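Local coordinates for protein ricin B lectin (Clostridium thermocellum, PDB 3VSF) that acts as an exo-beta-1,3-galactanase, probably hydrolysing galactan with a family 43 five-bladed propeller and binding galactose through a ricin-type beta-trefoil module, at residues 40-45 / 323-328; 98-103 / 155-160; 207-212 / 227-232; 389-394 / 475-480; 446-451 / 458-463. All coordinates share one frame; numbering follows the deposited sequence.

Interaction 1 of 5, residues 40-45 / 323-328; sequences GVIVNG and YVWLPL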
# COMPACT_ATOMS: atom_id res chain seq x y z
N GLY A 40 4.32 -11.74 14.65
CA GLY A 40 3.33 -11.13 13.78
C GLY A 40 3.95 -10.50 12.55
O GLY A 40 3.89 -9.29 12.36
N VAL A 41 4.56 -11.33 11.72
CA VAL A 41 5.27 -10.86 10.53
C VAL A 41 4.65 -11.40 9.24
O VAL A 41 4.35 -12.59 9.14
CB VAL A 41 6.76 -11.23 10.58
CG1 VAL A 41 7.46 -10.81 9.30
CG2 VAL A 41 7.42 -10.58 11.79
N ILE A 42 4.48 -10.51 8.27
CA ILE A 42 3.89 -10.88 6.98
C ILE A 42 4.93 -10.81 5.87
O ILE A 42 5.77 -9.91 5.85
CB ILE A 42 2.72 -9.95 6.62
CG1 ILE A 42 1.72 -9.87 7.77
CG2 ILE A 42 2.04 -10.42 5.35
CD1 ILE A 42 0.56 -8.94 7.51
N VAL A 43 4.86 -11.75 4.94
CA VAL A 43 5.78 -11.77 3.80
C VAL A 43 5.05 -11.39 2.51
O VAL A 43 4.24 -12.16 2.00
CB VAL A 43 6.43 -13.15 3.62
CG1 VAL A 43 7.44 -13.12 2.48
CG2 VAL A 43 7.09 -13.60 4.91
N ASN A 44 5.34 -10.20 2.00
CA ASN A 44 4.69 -9.72 0.78
C ASN A 44 5.11 -10.51 -0.45
O ASN A 44 6.12 -11.21 -0.44
CB ASN A 44 4.98 -8.23 0.57
CG ASN A 44 4.32 -7.36 1.62
OD1 ASN A 44 3.22 -7.66 2.10
ND2 ASN A 44 4.98 -6.27 1.99
N GLY A 45 4.32 -10.39 -1.52
CA GLY A 45 4.59 -11.11 -2.75
C GLY A 45 4.28 -12.59 -2.62
O GLY A 45 4.77 -13.41 -3.39
N TYR A 323 -0.74 -11.34 -2.37
CA TYR A 323 -1.12 -10.10 -1.69
C TYR A 323 0.09 -9.28 -1.26
O TYR A 323 1.17 -9.82 -1.01
CB TYR A 323 -1.99 -10.41 -0.47
CG TYR A 323 -3.13 -11.36 -0.76
CD1 TYR A 323 -4.28 -10.93 -1.41
CD2 TYR A 323 -3.06 -12.70 -0.39
CE1 TYR A 323 -5.32 -11.80 -1.69
CE2 TYR A 323 -4.09 -13.57 -0.66
CZ TYR A 323 -5.22 -13.12 -1.31
OH TYR A 323 -6.25 -13.99 -1.58
N VAL A 324 -0.10 -7.96 -1.19
CA VAL A 324 0.95 -7.05 -0.77
C VAL A 324 0.42 -6.06 0.26
O VAL A 324 -0.36 -5.16 -0.08
CB VAL A 324 1.54 -6.28 -1.96
CG1 VAL A 324 2.47 -5.17 -1.48
CG2 VAL A 324 2.27 -7.22 -2.90
N TRP A 325 0.83 -6.22 1.51
CA TRP A 325 0.41 -5.31 2.57
C TRP A 325 1.56 -4.42 3.03
O TRP A 325 2.65 -4.90 3.31
CB TRP A 325 -0.16 -6.09 3.76
CG TRP A 325 -1.49 -6.72 3.48
CD1 TRP A 325 -2.13 -6.79 2.27
CD2 TRP A 325 -2.35 -7.37 4.43
NE1 TRP A 325 -3.33 -7.45 2.41
CE2 TRP A 325 -3.49 -7.81 3.72
CE3 TRP A 325 -2.27 -7.62 5.80
CZ2 TRP A 325 -4.54 -8.48 4.35
CZ3 TRP A 325 -3.31 -8.29 6.42
CH2 TRP A 325 -4.43 -8.71 5.69
N LEU A 326 1.30 -3.12 3.09
CA LEU A 326 2.30 -2.15 3.49
C LEU A 326 1.67 -1.08 4.37
O LEU A 326 0.47 -0.84 4.29
CB LEU A 326 2.94 -1.51 2.26
CG LEU A 326 3.56 -2.45 1.23
CD1 LEU A 326 3.90 -1.69 -0.04
CD2 LEU A 326 4.79 -3.13 1.80
N PRO A 327 2.48 -0.43 5.21
CA PRO A 327 1.98 0.68 6.03
C PRO A 327 1.88 1.97 5.23
O PRO A 327 2.79 2.28 4.46
CB PRO A 327 3.05 0.81 7.11
CG PRO A 327 4.30 0.36 6.45
CD PRO A 327 3.89 -0.75 5.51
N LEU A 328 0.78 2.69 5.39
CA LEU A 328 0.62 3.99 4.74
C LEU A 328 0.98 5.10 5.73
O LEU A 328 0.23 5.38 6.66
CB LEU A 328 -0.82 4.17 4.25
CG LEU A 328 -1.12 5.49 3.54
CD1 LEU A 328 -0.28 5.64 2.29
CD2 LEU A 328 -2.60 5.60 3.21
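The side-chain amide of N44 lies against the backbone of W325 and uses both of its ends there. OD1 of N44 accepts the N-H of W325 at 2.9 Å, while ND2 of N44 donates to the carbonyl O of the same residue at 3.0 Å. Neither bond is made in plane: W325 N stands 53° above the carbonyl plane of the amide, and ND2 approaches W325 O from above that carbonyl's plane; together the two bonds fix the rotation of the amide. Asparagine suits the place because one short side chain carries both a donor and an acceptor. Its chi1 of -67° sets CG beside the backbone N and brings the amide onto the strand. A third bond follows from G45 N to Y323 O (3.2 Å), where the positive phi of G45 turns the chain. I42 adds the apolar part: its extended CG1 branch ends with CD1 3.6 Å from CE3 of W325, meeting the indole obliquely. W325 also meets the rings of F48 and of W72 in strand 69-77, and I42 bonds through its backbone to V344. The arrangement thus joins a short N-terminal strand to the third strand of the last four-stranded blade, near where the first and last blades meet, in a five-bladed beta-propeller of the glycoside hydrolase family 43 kind.

Interaction 2 of 5, residues 98-103 / 155-160; sequences EYRGEV and TPDGKF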
# COMPACT_ATOMS: atom_id res chain seq x y z
N GLU A 98 -8.66 -16.67 10.15
CA GLU A 98 -9.53 -17.83 10.28
C GLU A 98 -10.62 -17.83 9.21
O GLU A 98 -11.26 -16.81 8.97
CB GLU A 98 -10.17 -17.87 11.68
CG GLU A 98 -11.19 -18.97 11.87
CD GLU A 98 -11.79 -18.97 13.27
OE1 GLU A 98 -11.20 -18.33 14.16
OE2 GLU A 98 -12.84 -19.61 13.47
N TYR A 99 -10.81 -18.98 8.57
CA TYR A 99 -11.83 -19.12 7.54
C TYR A 99 -13.22 -19.06 8.17
O TYR A 99 -13.46 -19.66 9.21
CB TYR A 99 -11.64 -20.45 6.81
CG TYR A 99 -12.43 -20.57 5.52
CD1 TYR A 99 -12.99 -19.46 4.92
CD2 TYR A 99 -12.61 -21.81 4.91
CE1 TYR A 99 -13.71 -19.57 3.74
CE2 TYR A 99 -13.33 -21.93 3.74
CZ TYR A 99 -13.87 -20.80 3.16
OH TYR A 99 -14.59 -20.92 1.99
N ARG A 100 -14.13 -18.33 7.53
CA ARG A 100 -15.49 -18.18 8.05
C ARG A 100 -16.54 -18.50 6.99
O ARG A 100 -17.73 -18.29 7.21
CB ARG A 100 -15.70 -16.77 8.60
CG ARG A 100 -14.76 -16.40 9.74
CD ARG A 100 -15.05 -17.21 10.99
NE ARG A 100 -15.98 -16.53 11.90
CZ ARG A 100 -16.40 -17.03 13.05
NH1 ARG A 100 -15.98 -18.23 13.45
NH2 ARG A 100 -17.24 -16.35 13.81
N GLY A 101 -16.09 -19.00 5.84
CA GLY A 101 -16.99 -19.39 4.78
C GLY A 101 -17.30 -18.28 3.80
O GLY A 101 -16.72 -17.19 3.88
N GLU A 102 -18.22 -18.54 2.88
CA GLU A 102 -18.61 -17.56 1.88
C GLU A 102 -19.85 -16.78 2.31
O GLU A 102 -20.97 -17.30 2.25
CB GLU A 102 -18.86 -18.23 0.53
CG GLU A 102 -17.64 -18.29 -0.38
CD GLU A 102 -16.53 -19.15 0.17
OE1 GLU A 102 -16.79 -19.95 1.10
OE2 GLU A 102 -15.39 -19.04 -0.32
N VAL A 103 -19.65 -15.54 2.74
CA VAL A 103 -20.76 -14.68 3.11
C VAL A 103 -21.67 -14.44 1.91
O VAL A 103 -22.84 -14.10 2.06
CB VAL A 103 -20.27 -13.32 3.65
CG1 VAL A 103 -19.49 -13.52 4.94
CG2 VAL A 103 -19.42 -12.61 2.61
N THR A 155 -25.18 -10.07 10.70
CA THR A 155 -23.87 -10.40 11.27
C THR A 155 -22.78 -10.25 10.21
O THR A 155 -23.05 -10.34 9.01
CB THR A 155 -23.86 -11.83 11.83
OG1 THR A 155 -24.16 -12.76 10.78
CG2 THR A 155 -24.88 -11.98 12.94
N PRO A 156 -21.53 -10.02 10.65
CA PRO A 156 -20.41 -9.82 9.73
C PRO A 156 -20.04 -11.08 8.96
O PRO A 156 -19.93 -11.04 7.73
CB PRO A 156 -19.26 -9.42 10.66
CG PRO A 156 -19.62 -10.02 11.97
CD PRO A 156 -21.11 -9.93 12.06
N ASP A 157 -19.87 -12.19 9.67
CA ASP A 157 -19.45 -13.44 9.04
C ASP A 157 -20.63 -14.35 8.70
O ASP A 157 -20.45 -15.53 8.41
CB ASP A 157 -18.45 -14.18 9.94
CG ASP A 157 -18.89 -14.22 11.39
OD1 ASP A 157 -18.00 -14.21 12.27
OD2 ASP A 157 -20.11 -14.25 11.65
N GLY A 158 -21.83 -13.79 8.75
CA GLY A 158 -23.03 -14.54 8.43
C GLY A 158 -23.34 -14.51 6.94
O GLY A 158 -22.83 -13.67 6.21
N LYS A 159 -24.18 -15.44 6.50
CA LYS A 159 -24.57 -15.51 5.09
C LYS A 159 -25.32 -14.25 4.68
O LYS A 159 -26.41 -13.96 5.19
CB LYS A 159 -25.45 -16.74 4.84
CG LYS A 159 -24.95 -18.02 5.49
CD LYS A 159 -23.66 -18.52 4.85
CE LYS A 159 -23.23 -19.85 5.46
NZ LYS A 159 -22.00 -20.40 4.81
N PHE A 160 -24.74 -13.49 3.76
CA PHE A 160 -25.36 -12.26 3.27
C PHE A 160 -26.52 -12.57 2.32
O PHE A 160 -26.53 -13.61 1.65
CB PHE A 160 -24.33 -11.38 2.56
CG PHE A 160 -23.50 -10.55 3.50
CD1 PHE A 160 -23.58 -9.17 3.47
CD2 PHE A 160 -22.65 -11.15 4.41
CE1 PHE A 160 -22.82 -8.40 4.33
CE2 PHE A 160 -21.89 -10.39 5.27
CZ PHE A 160 -21.97 -9.01 5.23
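R100, braced from behind by a salt bridge from its NH1 to OE2 of E98 (3.4 Å), reaches across to D157 side-on, so one cation serves two acids. Its NE and NH2 are both directed at one oxygen: NH2 lies 2.7 Å and NE 3.1 Å from OD1 of D157. OD1 sits close to the guanidinium plane, yet both nitrogens come from the same face of the carboxylate, the two planes standing 65° apart. Bends at chi2 and chi3 of R100 fold the arginine back toward the loop. G101 follows with a positive phi and an extended psi, a backbone shape that glycine adopts easily. At E102 the carbonyl O meets CD of K159. V103, at a corner of the chain, gives its O to the N-H of F160 in the carbonyl plane. Compact and beta-branched, it sets its CB against CD2 of F160 and its CG1 against the carbonyl O of G158. The contact links the outermost strand of one blade to a hairpin loop of the next, an interblade junction of the beta-propeller.

Interaction 3 of 5, residues 207-212 / 227-232; sequences MDLHLY and KLFVGQ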
# COMPACT_ATOMS: atom_id res chain seq x y z
N MET A 207 -13.26 6.41 -17.24
CA MET A 207 -12.56 7.67 -17.46
C MET A 207 -12.82 8.65 -16.32
O MET A 207 -11.98 9.51 -16.03
CB MET A 207 -12.97 8.30 -18.79
CG MET A 207 -12.63 7.45 -20.01
SD MET A 207 -10.85 7.25 -20.25
CE MET A 207 -10.33 8.96 -20.36
N ASP A 208 -13.98 8.53 -15.68
CA ASP A 208 -14.34 9.42 -14.59
C ASP A 208 -14.65 8.63 -13.32
O ASP A 208 -15.10 7.49 -13.38
CB ASP A 208 -15.56 10.27 -14.98
CG ASP A 208 -15.35 11.03 -16.28
OD1 ASP A 208 -14.18 11.28 -16.64
OD2 ASP A 208 -16.36 11.37 -16.93
N LEU A 209 -14.38 9.25 -12.17
CA LEU A 209 -14.73 8.66 -10.89
C LEU A 209 -15.99 9.30 -10.34
O LEU A 209 -16.09 10.53 -10.26
CB LEU A 209 -13.58 8.82 -9.89
CG LEU A 209 -12.42 7.83 -10.00
CD1 LEU A 209 -11.33 8.18 -8.99
CD2 LEU A 209 -12.90 6.41 -9.79
N HIS A 210 -16.96 8.47 -9.97
CA HIS A 210 -18.20 8.97 -9.40
C HIS A 210 -18.30 8.65 -7.91
O HIS A 210 -18.19 7.49 -7.51
CB HIS A 210 -19.41 8.40 -10.15
CG HIS A 210 -19.71 9.11 -11.44
ND1 HIS A 210 -20.76 8.75 -12.25
CD2 HIS A 210 -19.09 10.14 -12.05
CE1 HIS A 210 -20.78 9.54 -13.31
NE2 HIS A 210 -19.77 10.39 -13.22
N LEU A 211 -18.50 9.68 -7.10
CA LEU A 211 -18.70 9.50 -5.67
C LEU A 211 -20.19 9.63 -5.34
O LEU A 211 -20.75 10.73 -5.38
CB LEU A 211 -17.90 10.54 -4.88
CG LEU A 211 -18.02 10.46 -3.35
CD1 LEU A 211 -17.52 9.12 -2.85
CD2 LEU A 211 -17.25 11.60 -2.70
N TYR A 212 -20.82 8.51 -5.02
CA TYR A 212 -22.24 8.49 -4.71
C TYR A 212 -22.48 8.53 -3.21
O TYR A 212 -21.85 7.80 -2.45
CB TYR A 212 -22.91 7.25 -5.30
CG TYR A 212 -22.70 7.08 -6.79
CD1 TYR A 212 -23.50 7.74 -7.71
CD2 TYR A 212 -21.71 6.23 -7.28
CE1 TYR A 212 -23.32 7.59 -9.07
CE2 TYR A 212 -21.52 6.07 -8.64
CZ TYR A 212 -22.32 6.75 -9.53
OH TYR A 212 -22.13 6.59 -10.88
N LYS A 227 -18.16 14.38 -9.10
CA LYS A 227 -17.35 13.72 -10.12
C LYS A 227 -15.89 14.08 -9.88
O LYS A 227 -15.53 15.25 -9.81
CB LYS A 227 -17.78 14.16 -11.52
CG LYS A 227 -19.21 13.79 -11.88
CD LYS A 227 -19.54 14.21 -13.31
CE LYS A 227 -20.95 13.80 -13.70
NZ LYS A 227 -21.27 14.18 -15.10
N LEU A 228 -15.04 13.06 -9.77
CA LEU A 228 -13.65 13.27 -9.40
C LEU A 228 -12.66 12.81 -10.47
O LEU A 228 -12.76 11.69 -10.97
CB LEU A 228 -13.34 12.57 -8.08
CG LEU A 228 -14.27 12.91 -6.91
CD1 LEU A 228 -13.93 12.06 -5.69
CD2 LEU A 228 -14.18 14.39 -6.57
N PHE A 229 -11.72 13.68 -10.81
CA PHE A 229 -10.65 13.34 -11.74
C PHE A 229 -11.19 12.91 -13.10
O PHE A 229 -10.93 11.80 -13.56
CB PHE A 229 -9.77 12.25 -11.15
CG PHE A 229 -9.25 12.57 -9.78
CD1 PHE A 229 -8.91 13.87 -9.43
CD2 PHE A 229 -9.10 11.57 -8.83
CE1 PHE A 229 -8.44 14.17 -8.17
CE2 PHE A 229 -8.63 11.86 -7.56
CZ PHE A 229 -8.29 13.16 -7.23
N VAL A 230 -11.95 13.80 -13.74
CA VAL A 230 -12.57 13.50 -15.02
C VAL A 230 -11.54 13.37 -16.14
O VAL A 230 -10.61 14.16 -16.24
CB VAL A 230 -13.62 14.57 -15.40
CG1 VAL A 230 -14.73 14.61 -14.37
CG2 VAL A 230 -12.96 15.94 -15.53
N GLY A 231 -11.72 12.35 -16.98
CA GLY A 231 -10.85 12.13 -18.12
C GLY A 231 -9.45 11.69 -17.76
O GLY A 231 -8.60 11.51 -18.63
N GLN A 232 -9.20 11.51 -16.46
CA GLN A 232 -7.87 11.13 -15.99
C GLN A 232 -7.75 9.61 -15.82
O GLN A 232 -6.65 9.09 -15.63
CB GLN A 232 -7.53 11.86 -14.69
CG GLN A 232 -7.47 13.37 -14.86
CD GLN A 232 -7.26 14.11 -13.55
OE1 GLN A 232 -7.14 13.49 -12.49
NE2 GLN A 232 -7.23 15.43 -13.61
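H210 overlaps the aliphatic stem of K227, the two side chains lying side by side, with NE2 of H210 3.6 Å from CE of K227. The extended lysine presents CG and CE to the imidazole, so its methylenes do the packing. On the other face of the sheet CB of L209 meets CB of L228 (4.2 Å). CD1 of L209 approaches CD2 of F229, and L248 of strand 246-251 touches all three residues. Backbone bonds hold L209 and L228 as an antiparallel hydrogen-bonded pair, L228 N giving a straight bond to L209 O at 2.8 Å. OD1 of D208 takes the N-H of G231 (2.7 Å) almost along its C-O bond direction, which ties the type II turn 229-232 to the strand; G231 fills its third position with a positive phi. H210 also donates from ND1 to OH of Y212, leaving NE2 as the site for a second proton, which the ammonium NZ of K227, 4.5 Å from NE2, would if anything make somewhat less favourable.

Interaction 4 of 5, residues 389-394 / 475-480; sequences QWTDNG and TEDGGI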
# COMPACT_ATOMS: atom_id res chain seq x y z
N GLN A 389 28.78 12.99 7.78
CA GLN A 389 29.66 12.32 8.73
C GLN A 389 29.69 13.13 10.03
O GLN A 389 29.64 14.36 10.00
CB GLN A 389 31.07 12.17 8.17
CG GLN A 389 31.85 13.48 8.08
CD GLN A 389 33.31 13.27 7.77
OE1 GLN A 389 33.75 12.15 7.52
NE2 GLN A 389 34.08 14.35 7.78
N TRP A 390 29.78 12.43 11.16
CA TRP A 390 29.81 13.11 12.45
C TRP A 390 30.65 12.32 13.45
O TRP A 390 30.96 11.15 13.23
CB TRP A 390 28.39 13.29 12.98
CG TRP A 390 28.26 14.43 13.96
CD1 TRP A 390 28.41 14.37 15.31
CD2 TRP A 390 27.97 15.79 13.64
NE1 TRP A 390 28.22 15.61 15.86
CE2 TRP A 390 27.95 16.51 14.86
CE3 TRP A 390 27.71 16.48 12.45
CZ2 TRP A 390 27.69 17.87 14.92
CZ3 TRP A 390 27.46 17.84 12.51
CH2 TRP A 390 27.44 18.52 13.74
N THR A 391 31.01 12.98 14.54
CA THR A 391 31.82 12.35 15.58
C THR A 391 31.04 11.24 16.28
O THR A 391 29.87 11.42 16.61
CB THR A 391 32.30 13.37 16.63
OG1 THR A 391 33.03 14.42 15.98
CG2 THR A 391 33.18 12.70 17.66
N ASP A 392 31.70 10.11 16.50
CA ASP A 392 31.08 8.98 17.19
C ASP A 392 30.60 9.41 18.57
O ASP A 392 31.39 9.57 19.49
CB ASP A 392 32.08 7.83 17.31
CG ASP A 392 31.44 6.56 17.83
OD1 ASP A 392 30.40 6.64 18.52
OD2 ASP A 392 31.97 5.46 17.54
N ASN A 393 29.29 9.60 18.70
CA ASN A 393 28.70 10.01 19.97
C ASN A 393 27.68 9.01 20.50
O ASN A 393 26.89 9.33 21.39
CB ASN A 393 28.07 11.41 19.85
CG ASN A 393 26.88 11.43 18.92
OD1 ASN A 393 26.69 10.52 18.11
ND2 ASN A 393 26.07 12.48 19.02
N GLY A 394 27.71 7.80 19.95
CA GLY A 394 26.83 6.73 20.39
C GLY A 394 25.36 7.07 20.29
O GLY A 394 24.54 6.53 21.04
N THR A 475 37.23 16.30 6.95
CA THR A 475 37.63 15.66 8.19
C THR A 475 36.87 16.26 9.37
O THR A 475 37.14 15.95 10.53
CB THR A 475 39.15 15.81 8.43
OG1 THR A 475 39.52 15.14 9.64
CG2 THR A 475 39.53 17.28 8.52
N GLU A 476 35.90 17.11 9.06
CA GLU A 476 35.15 17.83 10.09
C GLU A 476 33.71 17.33 10.21
O GLU A 476 33.23 16.57 9.36
CB GLU A 476 35.15 19.33 9.79
CG GLU A 476 36.53 19.91 9.57
CD GLU A 476 37.42 19.77 10.79
OE1 GLU A 476 36.91 19.95 11.91
OE2 GLU A 476 38.62 19.47 10.62
N ASP A 477 33.03 17.75 11.27
CA ASP A 477 31.63 17.40 11.47
C ASP A 477 30.74 18.04 10.41
O ASP A 477 30.95 19.20 10.03
CB ASP A 477 31.16 17.83 12.87
CG ASP A 477 31.64 16.90 13.96
OD1 ASP A 477 31.84 15.70 13.68
OD2 ASP A 477 31.81 17.37 15.11
N GLY A 478 29.76 17.29 9.94
CA GLY A 478 28.82 17.80 8.96
C GLY A 478 29.29 17.59 7.53
O GLY A 478 28.66 18.08 6.59
N GLY A 479 30.39 16.87 7.37
CA GLY A 479 30.92 16.57 6.05
C GLY A 479 29.89 15.83 5.21
O GLY A 479 29.36 14.80 5.64
N ILE A 480 29.61 16.35 4.03
CA ILE A 480 28.60 15.77 3.15
C ILE A 480 29.01 14.39 2.65
O ILE A 480 30.10 14.21 2.11
CB ILE A 480 28.30 16.67 1.94
CG1 ILE A 480 27.63 17.97 2.38
CG2 ILE A 480 27.42 15.94 0.94
CD1 ILE A 480 28.58 18.98 2.99
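OD1 of D477 is gripped by T391 through two groups, the hydroxyl OG1 at 2.9 Å and, more weakly, the backbone N at 3.0 Å. The hydroxyl uses the syn lone pair of OD1; the backbone bond is strongly bent. These bonds hold the carboxylate flat over W390: its plane is only 8° from that of the indole, and CG of D477 lies 3.8 Å above the ring plane. CB of D477 makes a CH-pi contact, 3.6 Å from the centroid of the six-membered ring and nearly on its normal. The tryptophan thus offers a broad face to an aspartate whose OD1 is held by T391. Q389 works on the other flank. Its CG lies between the backbone N and the carbonyl carbon (chi1 71°), and the otherwise extended chain carries NE2 to the carbonyl O of E476 (2.9 Å), while OE1 is bonded to OG of S370. The backbone of Q389 bonds twice more, N to G479 O and O to G478 N. G478, in the third position of the type II turn 476-479, has the positive phi which that position requires, and the bare CA of G479 lets the glutamine amide lie close. Strand 385-390 pairs with 373-376, through W390 and V373, and also with 432-437 and 479-484, the last of which pairs in turn with 432-437 and 467-470.

Interaction 5 of 5, residues 446-451 / 458-463; sequences HWKFTD and KISSRH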
# COMPACT_ATOMS: atom_id res chain seq x y z
N HIS A 446 20.39 -0.17 -2.76
CA HIS A 446 21.10 -1.42 -2.56
C HIS A 446 22.61 -1.19 -2.56
O HIS A 446 23.14 -0.52 -3.45
CB HIS A 446 20.73 -2.43 -3.65
CG HIS A 446 19.29 -2.86 -3.60
ND1 HIS A 446 18.75 -3.73 -4.52
CD2 HIS A 446 18.30 -2.54 -2.75
CE1 HIS A 446 17.47 -3.93 -4.23
NE2 HIS A 446 17.17 -3.22 -3.16
N TRP A 447 23.29 -1.74 -1.56
CA TRP A 447 24.72 -1.51 -1.39
C TRP A 447 25.50 -2.81 -1.26
O TRP A 447 25.11 -3.70 -0.51
CB TRP A 447 24.97 -0.63 -0.17
CG TRP A 447 24.26 0.69 -0.23
CD1 TRP A 447 23.04 0.99 0.28
CD2 TRP A 447 24.74 1.89 -0.85
NE1 TRP A 447 22.72 2.30 0.02
CE2 TRP A 447 23.75 2.87 -0.67
CE3 TRP A 447 25.91 2.22 -1.54
CZ2 TRP A 447 23.89 4.17 -1.16
CZ3 TRP A 447 26.05 3.51 -2.02
CH2 TRP A 447 25.05 4.47 -1.83
N LYS A 448 26.62 -2.91 -1.97
CA LYS A 448 27.49 -4.07 -1.87
C LYS A 448 28.76 -3.74 -1.10
O LYS A 448 29.42 -2.73 -1.36
CB LYS A 448 27.84 -4.62 -3.26
CG LYS A 448 28.72 -5.86 -3.21
CD LYS A 448 28.93 -6.45 -4.59
CE LYS A 448 29.79 -5.55 -5.46
NZ LYS A 448 30.06 -6.16 -6.79
N PHE A 449 29.10 -4.59 -0.14
CA PHE A 449 30.31 -4.41 0.65
C PHE A 449 31.47 -5.21 0.08
O PHE A 449 31.37 -6.43 -0.12
CB PHE A 449 30.06 -4.82 2.11
CG PHE A 449 29.16 -3.89 2.85
CD1 PHE A 449 29.68 -2.98 3.76
CD2 PHE A 449 27.79 -3.91 2.65
CE1 PHE A 449 28.85 -2.11 4.45
CE2 PHE A 449 26.96 -3.05 3.33
CZ PHE A 449 27.49 -2.15 4.24
N THR A 450 32.57 -4.53 -0.20
CA THR A 450 33.76 -5.18 -0.73
C THR A 450 34.92 -5.07 0.26
O THR A 450 35.44 -3.98 0.50
CB THR A 450 34.19 -4.55 -2.08
OG1 THR A 450 33.06 -4.47 -2.95
CG2 THR A 450 35.28 -5.39 -2.73
N ASP A 451 35.31 -6.20 0.83
CA ASP A 451 36.39 -6.24 1.81
C ASP A 451 37.72 -5.82 1.19
O ASP A 451 38.14 -6.40 0.18
CB ASP A 451 36.50 -7.63 2.43
CG ASP A 451 37.60 -7.72 3.48
OD1 ASP A 451 37.30 -7.48 4.67
OD2 ASP A 451 38.75 -8.03 3.12
N LYS A 458 34.69 -1.18 0.81
CA LYS A 458 34.26 -0.21 -0.18
C LYS A 458 32.79 -0.46 -0.50
O LYS A 458 32.45 -1.45 -1.15
CB LYS A 458 35.10 -0.31 -1.46
CG LYS A 458 36.53 0.16 -1.31
CD LYS A 458 37.25 0.21 -2.65
CE LYS A 458 37.26 -1.16 -3.31
NZ LYS A 458 37.95 -1.13 -4.64
N ILE A 459 31.92 0.44 -0.04
CA ILE A 459 30.49 0.27 -0.21
C ILE A 459 30.01 0.90 -1.51
O ILE A 459 29.86 2.12 -1.61
CB ILE A 459 29.71 0.87 0.97
CG1 ILE A 459 30.37 0.46 2.30
CG2 ILE A 459 28.26 0.45 0.93
CD1 ILE A 459 29.74 1.10 3.51
N SER A 460 29.76 0.06 -2.51
CA SER A 460 29.36 0.53 -3.84
C SER A 460 27.87 0.38 -4.08
O SER A 460 27.25 -0.60 -3.67
CB SER A 460 30.14 -0.22 -4.92
OG SER A 460 29.91 -1.61 -4.85
N SER A 461 27.29 1.37 -4.75
CA SER A 461 25.87 1.34 -5.10
C SER A 461 25.64 0.33 -6.21
O SER A 461 26.54 0.02 -6.99
CB SER A 461 25.40 2.73 -5.53
OG SER A 461 24.01 2.72 -5.82
N ARG A 462 24.42 -0.19 -6.28
CA ARG A 462 24.07 -1.20 -7.28
C ARG A 462 23.72 -0.53 -8.60
O ARG A 462 23.83 -1.14 -9.67
CB ARG A 462 22.90 -2.04 -6.79
CG ARG A 462 22.59 -3.26 -7.65
CD ARG A 462 21.49 -4.09 -7.01
NE ARG A 462 21.30 -5.38 -7.68
CZ ARG A 462 20.50 -6.34 -7.24
NH1 ARG A 462 19.81 -6.17 -6.12
NH2 ARG A 462 20.39 -7.48 -7.91
N HIS A 463 23.30 0.73 -8.52
CA HIS A 463 22.84 1.47 -9.69
C HIS A 463 23.98 1.76 -10.67
O HIS A 463 23.87 1.47 -11.86
CB HIS A 463 22.18 2.78 -9.25
CG HIS A 463 21.20 3.33 -10.24
ND1 HIS A 463 21.43 4.48 -10.96
CD2 HIS A 463 19.98 2.88 -10.61
CE1 HIS A 463 20.39 4.71 -11.75
NE2 HIS A 463 19.50 3.76 -11.55
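The beta hairpin of strands 447-453 and 456-461, part of the ricin-type beta-trefoil, is the element joined here. K448 and S460 form an antiparallel hydrogen-bonded pair, with K448 N to S460 O at 2.9 Å and S460 N to K448 O at 3.0 Å; farther along, K458 N donates to T450 O (2.9 Å). Side chains divide by face. W447, F449, I459 and S461 share one side, where I459 serves both aromatic residues: its CG2 branch rests 3.6 Å from CB of W447, the two side chains crossing at about a right angle, whereas its CG1 branch, with chi2 extended, carries CD1 to 3.5 Å from CE1 of F449. A branched isoleucine suits this double role. The small S461 lets its CB come up to CZ3 of W447 (3.7 Å), with OG over one indole face, and NE1 of W447 is bonded to the carbonyl O of L421. K448, T450, K458 and S460 point to the other side. At the open end of the hairpin R462, extended from CG to NE, runs alongside H446 and gives NH1 to ND1 of the imidazole at 3.1 Å, the ring and guanidinium planes 37° apart. W447 closes a Gln-x-Trp sequence, the signature of the ricin-type trefoil; its side chain is about 6 Å from that of D422, and S461 lies near N444, D422 and N444 being galactose-binding residues.

Overall arrangement
The five contacts fall into two groups. Interactions 1, 2 and 3 belong to the propeller part: 207-212 / 227-232 lies within one blade, 98-103 / 155-160 bridges two, and 40-45 / 323-328 joins the N-terminal strand to the last blade, its centre about 24 Å from that of interaction 2 and 29 Å from that of interaction 3. Interactions 4 and 5 lie in the trefoil, with centres about 21 Å apart and no touch. Interaction 5 is close to the galactose site, the side chain of S461 being about 5 Å from that of N444. Interaction 1 also comes near the same module, L326 being about 9 Å from N440, side chain to side chain.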